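Side-chain contacts in decaprenyl diphosphate synthase (Rhodobacter capsulatus, PDB 3MZV), which probably builds long all-trans polyprenyl diphosphates for quinone side chains by adding isopentenyl diphosphate units to an allylic diphosphate with the help of magnesium: residues Gly196-Glu199 and Asp200-Gln203; Ala63-Leu67 and Val68-Gly72. All coordinates share one frame; numbering follows the deposited sequence.

Interaction 1. Residues Gly196-Glu199 and Asp200-Gln203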
loop_
_atom_site.group_PDB
_atom_site.type_symbol
_atom_site.label_atom_id
_atom_site.label_comp_id
_atom_site.label_asym_id
_atom_site.label_seq_id
_atom_site.Cartn_x
_atom_site.Cartn_y
_atom_site.Cartn_z
ATOM N N GLY B 196 23.388 -10.095 12.486
ATOM C CA GLY B 196 23.650 -10.253 13.911
ATOM C C GLY B 196 24.693 -9.299 14.397
ATOM O O GLY B 196 25.401 -9.578 15.378
ATOM N N ALA B 197 24.830 -8.151 13.738
ATOM C CA ALA B 197 25.915 -7.252 14.095
ATOM C C ALA B 197 25.666 -6.680 15.485
ATOM O O ALA B 197 24.527 -6.584 15.908
ATOM C CB ALA B 197 26.090 -6.092 13.059
ATOM N N PRO B 198 26.752 -6.272 16.182
ATOM C CA PRO B 198 26.648 -5.527 17.430
ATOM C C PRO B 198 25.756 -4.294 17.232
ATOM O O PRO B 198 25.751 -3.685 16.140
ATOM C CB PRO B 198 28.103 -5.087 17.702
ATOM C CG PRO B 198 28.929 -6.114 16.986
ATOM C CD PRO B 198 28.152 -6.444 15.753
ATOM N N GLU B 199 25.014 -3.914 18.271
ATOM C CA GLU B 199 24.053 -2.837 18.122
ATOM C C GLU B 199 24.719 -1.486 17.753
ATOM O O GLU B 199 24.137 -0.703 17.025
ATOM C CB GLU B 199 23.154 -2.723 19.368
ATOM C CG GLU B 199 22.099 -3.867 19.526
ATOM C CD GLU B 199 21.255 -4.073 18.252
ATOM O OE1 GLU B 199 20.862 -3.054 17.625
ATOM O OE2 GLU B 199 21.008 -5.244 17.883
ATOM N N ASP B 200 25.938 -1.212 18.204
ATOM C CA ASP B 200 26.595 -0.002 17.769
ATOM C C ASP B 200 26.885 0.026 16.260
ATOM O O ASP B 200 26.891 1.104 15.663
ATOM C CB ASP B 200 27.860 0.336 18.596
ATOM C CG ASP B 200 29.002 -0.684 18.447
ATOM O OD1 ASP B 200 28.799 -1.835 18.088
ATOM O OD2 ASP B 200 30.158 -0.321 18.779
ATOM N N GLN B 201 27.126 -1.138 15.665
ATOM C CA GLN B 201 27.280 -1.238 14.218
ATOM C C GLN B 201 25.943 -1.105 13.484
ATOM O O GLN B 201 25.887 -0.470 12.418
ATOM C CB GLN B 201 28.009 -2.530 13.811
ATOM C CG GLN B 201 29.513 -2.528 14.247
ATOM C CD GLN B 201 30.249 -3.813 13.917
ATOM O OE1 GLN B 201 29.949 -4.498 12.934
ATOM N NE2 GLN B 201 31.227 -4.156 14.757
ATOM N N VAL B 202 24.880 -1.698 14.044
ATOM C CA VAL B 202 23.539 -1.481 13.502
ATOM C C VAL B 202 23.214 -0.006 13.470
ATOM O O VAL B 202 22.793 0.509 12.455
ATOM C CB VAL B 202 22.456 -2.198 14.309
ATOM C CG1 VAL B 202 21.059 -1.852 13.780
ATOM C CG2 VAL B 202 22.677 -3.746 14.297
ATOM N N GLN B 203 23.453 0.692 14.583
ATOM C CA GLN B 203 23.188 2.120 14.641
ATOM C C GLN B 203 24.059 2.903 13.641
ATOM O O GLN B 203 23.560 3.811 12.982
ATOM C CB GLN B 203 23.357 2.648 16.088
ATOM C CG GLN B 203 23.070 4.139 16.232
ATOM C CD GLN B 203 21.606 4.482 16.014
ATOM O OE1 GLN B 203 20.702 3.703 16.375
ATOM N NE2 GLN B 203 21.352 5.645 15.371
#

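Interaction 2. Residues Ala63-Leu67 and Val68-Gly72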
loop_
_atom_site.group_PDB
_atom_site.type_symbol
_atom_site.label_atom_id
_atom_site.label_comp_id
_atom_site.label_asym_id
_atom_site.label_seq_id
_atom_site.Cartn_x
_atom_site.Cartn_y
_atom_site.Cartn_z
ATOM N N ALA B 63 25.088 -5.074 0.926
ATOM C CA ALA B 63 26.397 -4.612 1.368
ATOM C C ALA B 63 26.510 -4.587 2.906
ATOM O O ALA B 63 27.540 -5.034 3.479
ATOM C CB ALA B 63 26.758 -3.212 0.749
ATOM N N ALA B 64 25.486 -4.081 3.557
ATOM C CA ALA B 64 25.475 -4.015 5.025
ATOM C C ALA B 64 25.535 -5.429 5.662
ATOM O O ALA B 64 26.334 -5.648 6.585
ATOM C CB ALA B 64 24.245 -3.236 5.556
ATOM N N ALA B 65 24.746 -6.363 5.150
ATOM C CA ALA B 65 24.729 -7.709 5.681
ATOM C C ALA B 65 26.110 -8.384 5.479
ATOM O O ALA B 65 26.680 -8.918 6.422
ATOM C CB ALA B 65 23.587 -8.554 5.028
ATOM N N ARG B 66 26.655 -8.296 4.265
ATOM C CA ARG B 66 27.952 -8.926 3.935
ATOM C C ARG B 66 29.091 -8.210 4.676
ATOM O O ARG B 66 30.050 -8.852 5.099
ATOM C CB ARG B 66 28.226 -8.890 2.414
ATOM C CG ARG B 66 27.308 -9.756 1.559
ATOM C CD ARG B 66 27.644 -11.204 1.696
ATOM N NE ARG B 66 26.905 -12.057 0.763
ATOM C CZ ARG B 66 27.073 -13.382 0.666
ATOM N NH1 ARG B 66 27.992 -13.994 1.406
ATOM N NH2 ARG B 66 26.344 -14.100 -0.186
ATOM N N LEU B 67 28.980 -6.905 4.861
ATOM C CA LEU B 67 29.976 -6.168 5.613
ATOM C C LEU B 67 30.127 -6.635 7.082
ATOM O O LEU B 67 31.220 -6.565 7.644
ATOM C CB LEU B 67 29.685 -4.647 5.571
ATOM C CG LEU B 67 30.516 -3.685 6.410
ATOM C CD1 LEU B 67 32.020 -3.922 6.140
ATOM C CD2 LEU B 67 30.136 -2.239 6.079
ATOM N N VAL B 68 29.039 -7.045 7.716
ATOM C CA VAL B 68 29.133 -7.534 9.093
ATOM C C VAL B 68 29.342 -9.065 9.140
ATOM O O VAL B 68 29.207 -9.700 10.203
ATOM C CB VAL B 68 27.927 -7.062 9.939
ATOM C CG1 VAL B 68 27.868 -5.541 10.009
ATOM C CG2 VAL B 68 26.618 -7.679 9.426
ATOM N N GLY B 69 29.633 -9.672 7.991
ATOM C CA GLY B 69 29.997 -11.090 7.908
ATOM C C GLY B 69 28.885 -12.115 7.712
ATOM O O GLY B 69 29.087 -13.288 7.994
ATOM N N TYR B 70 27.719 -11.677 7.240
ATOM C CA TYR B 70 26.588 -12.564 7.071
ATOM C C TYR B 70 26.806 -13.397 5.825
ATOM O O TYR B 70 27.245 -12.873 4.816
ATOM C CB TYR B 70 25.319 -11.752 6.903
ATOM C CG TYR B 70 24.044 -12.544 6.914
ATOM C CD1 TYR B 70 23.715 -13.375 8.003
ATOM C CD2 TYR B 70 23.177 -12.489 5.845
ATOM C CE1 TYR B 70 22.522 -14.088 8.029
ATOM C CE2 TYR B 70 21.993 -13.153 5.865
ATOM C CZ TYR B 70 21.658 -13.973 6.962
ATOM O OH TYR B 70 20.472 -14.679 6.946
ATOM N N GLY B 71 26.518 -14.682 5.926
ATOM C CA GLY B 71 26.661 -15.618 4.818
ATOM C C GLY B 71 25.358 -15.938 4.099
ATOM O O GLY B 71 25.364 -16.724 3.162
ATOM N N GLY B 72 24.240 -15.345 4.509
ATOM C CA GLY B 72 22.959 -15.588 3.836
ATOM C C GLY B 72 22.122 -16.525 4.684
ATOM O O GLY B 72 22.592 -16.983 5.737
HETATM O O HOH W 1 29.773 -13.247 4.070
#

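Interaction 1. Residues Gly196-Glu199 and Asp200-Gln203
Gln-201 has one face of its terminal amide covered by the CG-CD edge of the ring of Pro-198, three residues back at the N-cap of helix 199-224. As whole chains the two run side by side and point the same way: Gln-201 CD lies 3.8 Å from Pro-198 CD, and Gln-201 NE2 comes equally near Pro-198 CG. The overlap follows from the torsions of the glutamine, whose CG stands beside its own backbone N (chi1 -68°) and whose chain then runs on extended, carrying the amide back over the start of the helix. Asp-200 meets the same proline through a carboxylate oxygen, with OD1 3.3 Å from Pro-198 CB.

The carbonyl of Pro-198 is the acceptor that starts the helix. Val-202 N donates to Pro-198 O at 3.0 Å and 163°, whereas Gln-201 N reaches Pro-198 O only in a weak, strongly bent bond. One residue on, Gln-203 N binds Glu-199 O at 2.9 Å. Two successive i to i+4 bonds therefore set the helical repeat from its first turn.

Glu-199 and Val-202 also lie side by side. The glutamate chain bends at chi2 (-52°), which brings OE1 to 3.8 Å from Val-202 CB; the same oxygen forms a salt bridge with Arg-139. Ala-197 CB, just before the proline, approaches Val-202 CG2 at 4.3 Å, a loose apolar contact between two buried residues.

Gly-196, at positive phi, closes helix 169-194 in a Schellman motif, leaving a very short connection to helix 199-224. Val-202 faces back onto Glu-189 and Ile-193 of that preceding helix, while Gln-201 packs against Leu-312 and Pro-313 in the loop before helix 316-328.

Interaction 2. Residues Ala63-Leu67 and Val68-Gly72
Ala-65 O is gripped by two backbone amides from the residues that follow helix 56-67. Tyr-70 N donates to Ala-65 O at 3.1 Å and 159°, and Val-68 N adds a weak bond while giving its better one to Ala-64 O at 3.2 Å. Carbon also closes on this oxygen: Tyr-70 CB lies 3.2 Å from Ala-65 O, and Val-68 CG2 is nearly as close.

The ring of Tyr-70 leaves with CG anti to the backbone N (chi1 -172°), which sets CD2 4.0 Å from Ala-65 CB, an oblique approach. The bond of its hydroxyl to Phe-74 N, and Gly-72 N over one ring face, offset toward the rim, hold the ring against the loop.

Arg-66 bends at chi2 (-74°) and runs alongside the turn, bringing CD to 3.6 Å from Tyr-70 O, with Gly-71 C over one face of its guanidinium. A water in the guanidinium plane donates to Tyr-70 O at 2.7 Å and accepts from Arg-66 NH1 over a long arm of 3.3 Å, bridging the two, while NE forms a salt bridge with Asp-21.

Gly-69 N binds Arg-66 O at 3.0 Å from above the carbonyl plane, off the lone pair. With the Tyr-70 to Ala-65 bond and Gly-69 at positive phi as C-prime residue, this is a Schellman motif terminating the helix.

Both interactions are partly buried helix-end turns, their centres 12 Å apart on one side of the mostly helical chain, but they cap opposite ends. Interaction 1 starts helix 199-224, with a carbonyl receiving amides of the first turn; interaction 2 finishes helix 56-67, whose last carbonyls receive amides of the departing loop. Each sends a salt bridge outside itself, Glu-199 to Arg-139 and Arg-66 to Asp-21; they differ in that proline-amide packing flanks the first, a bridging water and a tyrosine the second. The two turns meet at Val-68, whose CG1 lies 3.6 Å from Ala-197 CB and 3.7 Å from Gln-201 OE1, packing the end of one helix against the beginning of the other.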